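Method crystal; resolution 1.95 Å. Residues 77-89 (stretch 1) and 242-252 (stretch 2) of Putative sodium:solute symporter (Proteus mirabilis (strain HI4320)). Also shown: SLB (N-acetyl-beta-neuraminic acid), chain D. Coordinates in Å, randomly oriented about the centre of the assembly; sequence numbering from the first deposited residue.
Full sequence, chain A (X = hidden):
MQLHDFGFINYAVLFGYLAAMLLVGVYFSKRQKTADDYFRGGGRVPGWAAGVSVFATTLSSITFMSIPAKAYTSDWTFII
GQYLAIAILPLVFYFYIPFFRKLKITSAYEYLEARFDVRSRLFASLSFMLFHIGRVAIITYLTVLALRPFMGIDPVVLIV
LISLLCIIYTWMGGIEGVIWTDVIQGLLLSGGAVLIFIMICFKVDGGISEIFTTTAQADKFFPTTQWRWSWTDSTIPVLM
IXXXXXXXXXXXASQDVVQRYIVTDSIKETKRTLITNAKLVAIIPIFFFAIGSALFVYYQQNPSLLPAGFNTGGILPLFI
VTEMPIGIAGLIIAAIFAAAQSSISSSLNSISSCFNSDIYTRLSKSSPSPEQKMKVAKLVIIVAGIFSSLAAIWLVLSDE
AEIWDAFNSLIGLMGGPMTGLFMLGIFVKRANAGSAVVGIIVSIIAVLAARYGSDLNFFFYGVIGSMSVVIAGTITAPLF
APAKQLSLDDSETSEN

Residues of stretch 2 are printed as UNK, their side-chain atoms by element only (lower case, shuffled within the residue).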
# COMPACT_ATOMS: atom_id res chain seq x y z
N THR A 77 -9.49 15.14 9.02
CA THR A 77 -10.64 14.41 8.46
C THR A 77 -10.32 13.07 7.76
O THR A 77 -11.10 12.16 7.83
CB THR A 77 -11.51 15.27 7.54
OG1 THR A 77 -10.71 15.87 6.54
CG2 THR A 77 -12.22 16.31 8.33
N PHE A 78 -9.19 12.98 7.07
CA PHE A 78 -8.77 11.77 6.41
C PHE A 78 -8.61 10.53 7.29
O PHE A 78 -8.68 9.42 6.81
CB PHE A 78 -7.46 11.99 5.68
CG PHE A 78 -7.61 12.57 4.29
CD1 PHE A 78 -8.45 13.68 4.04
CD2 PHE A 78 -6.81 12.09 3.26
CE1 PHE A 78 -8.53 14.23 2.77
CE2 PHE A 78 -6.92 12.63 1.96
CZ PHE A 78 -7.76 13.71 1.73
N ILE A 79 -8.41 10.73 8.60
CA ILE A 79 -8.26 9.63 9.53
C ILE A 79 -9.54 8.77 9.54
O ILE A 79 -9.48 7.59 9.87
CB ILE A 79 -7.82 10.09 10.97
CG1 ILE A 79 -7.02 8.97 11.66
CG2 ILE A 79 -9.02 10.56 11.81
CD1 ILE A 79 -6.64 9.26 13.09
N ILE A 80 -10.67 9.30 9.13
CA ILE A 80 -11.87 8.47 8.99
C ILE A 80 -11.52 7.27 8.07
O ILE A 80 -11.93 6.13 8.33
CB ILE A 80 -13.10 9.29 8.54
CG1 ILE A 80 -13.50 10.29 9.64
CG2 ILE A 80 -14.33 8.42 8.32
CD1 ILE A 80 -14.26 11.49 9.11
N GLY A 81 -10.66 7.50 7.08
CA GLY A 81 -10.14 6.43 6.23
C GLY A 81 -9.61 5.20 6.92
O GLY A 81 -9.87 4.08 6.49
N GLN A 82 -8.83 5.41 7.99
CA GLN A 82 -8.23 4.33 8.78
C GLN A 82 -9.25 3.45 9.48
O GLN A 82 -9.13 2.21 9.52
CB GLN A 82 -7.27 4.91 9.86
CG GLN A 82 -6.30 5.92 9.30
CD GLN A 82 -5.24 5.26 8.43
OE1 GLN A 82 -4.94 4.08 8.58
NE2 GLN A 82 -4.59 6.05 7.61
N TYR A 83 -10.24 4.10 10.06
CA TYR A 83 -11.28 3.39 10.78
C TYR A 83 -12.24 2.65 9.86
O TYR A 83 -12.76 1.60 10.22
CB TYR A 83 -11.95 4.33 11.83
CG TYR A 83 -10.88 4.72 12.84
CD1 TYR A 83 -10.46 3.83 13.80
CD2 TYR A 83 -10.21 5.93 12.76
CE1 TYR A 83 -9.42 4.13 14.67
CE2 TYR A 83 -9.17 6.25 13.64
CZ TYR A 83 -8.78 5.33 14.58
OH TYR A 83 -7.79 5.66 15.48
N LEU A 84 -12.41 3.14 8.64
CA LEU A 84 -13.22 2.39 7.66
C LEU A 84 -12.48 1.14 7.20
O LEU A 84 -13.08 0.22 6.77
CB LEU A 84 -13.54 3.23 6.43
CG LEU A 84 -14.48 4.40 6.72
CD1 LEU A 84 -14.65 5.33 5.50
CD2 LEU A 84 -15.81 3.90 7.23
N ALA A 85 -11.16 1.15 7.29
CA ALA A 85 -10.29 0.05 6.84
C ALA A 85 -10.37 -1.05 7.87
O ALA A 85 -10.20 -2.23 7.54
CB ALA A 85 -8.86 0.52 6.69
N ILE A 86 -10.60 -0.68 9.12
CA ILE A 86 -10.82 -1.67 10.16
C ILE A 86 -12.26 -2.18 10.08
O ILE A 86 -12.47 -3.38 10.14
CB ILE A 86 -10.55 -1.09 11.55
CG1 ILE A 86 -9.11 -0.62 11.63
CG2 ILE A 86 -10.93 -2.07 12.66
CD1 ILE A 86 -8.84 0.15 12.91
N ALA A 87 -13.23 -1.28 9.94
CA ALA A 87 -14.62 -1.67 9.88
C ALA A 87 -14.99 -2.69 8.80
O ALA A 87 -15.90 -3.47 8.98
CB ALA A 87 -15.49 -0.44 9.70
N ILE A 88 -14.32 -2.68 7.66
CA ILE A 88 -14.61 -3.70 6.64
C ILE A 88 -13.98 -5.07 6.90
O ILE A 88 -14.40 -6.04 6.27
CB ILE A 88 -14.18 -3.27 5.21
CG1 ILE A 88 -12.70 -3.01 5.13
CG2 ILE A 88 -14.97 -2.02 4.76
CD1 ILE A 88 -12.12 -3.20 3.76
N LEU A 89 -13.01 -5.19 7.82
CA LEU A 89 -12.28 -6.47 7.99
C LEU A 89 -13.12 -7.73 8.29
O LEU A 89 -12.80 -8.78 7.78
CB LEU A 89 -11.11 -6.35 9.01
CG LEU A 89 -9.98 -5.40 8.56
CD1 LEU A 89 -8.86 -5.22 9.58
CD2 LEU A 89 -9.41 -5.79 7.20
N UNK A 242 -15.15 7.54 -0.70
CA UNK A 242 -13.88 7.28 -1.39
C UNK A 242 -12.98 6.29 -0.64
O UNK A 242 -12.49 5.30 -1.23
N UNK A 243 -12.75 6.51 0.66
CA UNK A 243 -11.93 5.57 1.43
C UNK A 243 -12.57 4.19 1.63
O UNK A 243 -11.84 3.16 1.62
c UNK A 243 -9.14 9.10 3.07
c UNK A 243 -8.03 7.45 1.80
c UNK A 243 -10.25 7.01 2.66
c UNK A 243 -8.02 8.70 2.37
c UNK A 243 -10.25 8.27 3.20
c UNK A 243 -9.16 6.62 1.94
c UNK A 243 -11.46 6.12 2.77
N UNK A 244 -13.90 4.14 1.78
CA UNK A 244 -14.57 2.86 1.83
C UNK A 244 -14.19 2.03 0.60
O UNK A 244 -13.75 0.91 0.73
c UNK A 244 -16.87 1.74 1.92
c UNK A 244 -16.47 0.93 3.12
c UNK A 244 -18.33 2.16 1.98
c UNK A 244 -16.06 3.03 1.93
N UNK A 245 -14.34 2.60 -0.59
CA UNK A 245 -14.03 1.85 -1.78
C UNK A 245 -12.54 1.57 -1.95
O UNK A 245 -12.18 0.51 -2.45
c UNK A 245 -16.18 2.14 -3.06
c UNK A 245 -18.88 1.48 -3.02
c UNK A 245 -16.67 1.13 -3.89
c UNK A 245 -18.01 0.81 -3.88
c UNK A 245 -18.39 2.45 -2.16
c UNK A 245 -17.04 2.77 -2.21
c UNK A 245 -14.72 2.45 -3.02
N UNK A 246 -11.67 2.50 -1.53
CA UNK A 246 -10.24 2.27 -1.67
C UNK A 246 -9.80 1.14 -0.75
O UNK A 246 -8.88 0.38 -1.11
c UNK A 246 -9.43 3.54 -1.36
N UNK A 247 -10.46 1.07 0.41
CA UNK A 247 -10.15 0.08 1.42
C UNK A 247 -10.68 -1.28 0.97
O UNK A 247 -9.98 -2.28 1.14
n UNK A 247 -10.70 2.41 4.28
c UNK A 247 -10.00 1.63 3.49
o UNK A 247 -8.83 1.84 3.23
c UNK A 247 -10.73 0.44 2.83
N UNK A 248 -11.88 -1.33 0.36
CA UNK A 248 -12.35 -2.58 -0.17
C UNK A 248 -11.35 -3.04 -1.25
O UNK A 248 -10.98 -4.22 -1.34
c UNK A 248 -16.00 -1.51 0.02
c UNK A 248 -13.78 -2.49 -0.71
c UNK A 248 -14.73 -2.24 0.46
c UNK A 248 -14.20 -3.80 -1.33
N UNK A 249 -10.92 -2.12 -2.09
CA UNK A 249 -9.89 -2.51 -3.10
C UNK A 249 -8.69 -3.14 -2.41
O UNK A 249 -8.21 -4.22 -2.79
n UNK A 249 -6.71 -0.48 -6.17
c UNK A 249 -8.33 -1.67 -4.85
o UNK A 249 -8.82 0.22 -6.26
c UNK A 249 -7.97 -0.54 -5.81
c UNK A 249 -9.44 -1.30 -3.89
N UNK A 250 -8.19 -2.45 -1.42
CA UNK A 250 -6.90 -2.84 -0.75
C UNK A 250 -6.97 -4.22 -0.11
O UNK A 250 -6.06 -5.01 -0.27
c UNK A 250 -3.97 -1.95 0.12
o UNK A 250 -3.30 -0.91 0.01
n UNK A 250 -3.68 -3.07 -0.57
c UNK A 250 -5.17 -2.02 1.04
c UNK A 250 -6.50 -1.80 0.29
N UNK A 251 -8.09 -4.52 0.54
CA UNK A 251 -8.25 -5.73 1.32
C UNK A 251 -8.94 -6.90 0.67
O UNK A 251 -8.88 -7.99 1.25
c UNK A 251 -6.94 -5.12 4.31
c UNK A 251 -6.12 -2.96 4.97
c UNK A 251 -7.07 -2.34 4.17
c UNK A 251 -6.05 -4.34 5.04
c UNK A 251 -7.97 -3.13 3.45
c UNK A 251 -8.85 -5.37 2.70
c UNK A 251 -7.92 -4.52 3.52
N UNK A 252 -9.55 -6.72 -0.51
CA UNK A 252 -10.22 -7.83 -1.25
C UNK A 252 -9.67 -8.10 -2.66
O UNK A 252 -9.77 -9.21 -3.17
c UNK A 252 -11.74 -7.57 -1.39
o UNK A 252 -12.03 -6.41 -2.18
c UNK A 252 -12.38 -7.42 -0.03
C1 SLB D . 0.27 4.26 1.80
C2 SLB D . -1.20 3.98 1.90
C3 SLB D . -1.96 5.11 1.24
C4 SLB D . -3.49 5.01 1.48
C5 SLB D . -3.66 5.05 3.00
C6 SLB D . -2.88 3.89 3.65
C7 SLB D . -2.96 3.83 5.18
C8 SLB D . -2.16 2.69 5.74
C9 SLB D . -2.37 2.53 7.24
C10 SLB D . -5.72 5.90 4.07
C11 SLB D . -7.04 5.45 4.63
N5 SLB D . -5.08 4.95 3.37
O1A SLB D . 0.84 4.86 2.78
O1B SLB D . 0.88 3.92 0.72
O2 SLB D . -1.54 2.71 1.28
O4 SLB D . -4.19 6.15 0.88
O6 SLB D . -1.50 3.99 3.32
O7 SLB D . -2.43 5.02 5.76
O8 SLB D . -2.50 1.48 5.07
O9 SLB D . -3.74 2.15 7.56
O10 SLB D . -5.24 7.03 4.30

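Position 242 has no side-chain atoms and nothing of stretch 1 within reach, so it is glycine, G242. Position 243 carries one carbon and then a ring of six carbons, with no oxygen: phenylalanine, F243. Its CB points toward stretch 1, and its CD2 lies 3.5 Å from CA of G81, an approach possible because G81 has no side chain; an ideal CB there would be 2.8 Å from F243 CD2. The ring turns its edge to the face of F78, with CZ of F243 3.7 Å from CD2 of F78.

Position 244 has four carbons, forked at the second, which makes it leucine, L244; its CD1 packs 3.7 Å from CG2 of I88. Position 245 is another carbon followed by a six-carbon ring, out of reach of stretch 1: F245. A single carbon at position 246, also out of reach of stretch 1, gives alanine, A246.

Position 247 has two carbons, the second bearing one oxygen and one nitrogen. That short amide is asparagine, N247. Its ND2 donates a hydrogen bond to O of G81 at 2.9 Å, while its CG rests 3.6 Å from CB of A85.

Four carbons at position 248, forked at the first with one arm two carbons long, mean isoleucine, I248, whose CG1 sits 4.3 Å from CG2 of I88. Positions 249 and 250 each have three carbons, the third carrying one oxygen and one nitrogen, and neither touches stretch 1: Q249 and Q250. Position 251 is again one carbon and a six-carbon ring, F251; its CD1 meets CD2 of L89 at 3.9 Å and its CE2 meets CB of A85 at 4.2 Å. Position 252 has one carbon carrying an oxygen and a carbon, so it is threonine, T252. Its OG1 turns back on its own helix, donating to O of I248 at 2.6 Å.

The contact follows helical periodicity: F243, N247 and F251, four residues apart, all point toward stretch 1 and meet its G81, A85 and L89 in register. The missing side chain of G81 leaves room for F243, and the CA atoms of G81 and F243 lie 5.2 Å apart; the helices cross at -47°. I88 has more of its surface covered by the other stretch than any other residue of stretch 1, and its CD1 reaches 3.5 Å from O of N247. One polar bond is thus set among apolar packing. The bare CA of G81 also leaves room for the ligand: C11 of SLB lies 3.5 Å from C of G81 and over one face of F243, where a CB on G81 would clash with it.

Stretch 2 (242-252) GFLFANIQQFT
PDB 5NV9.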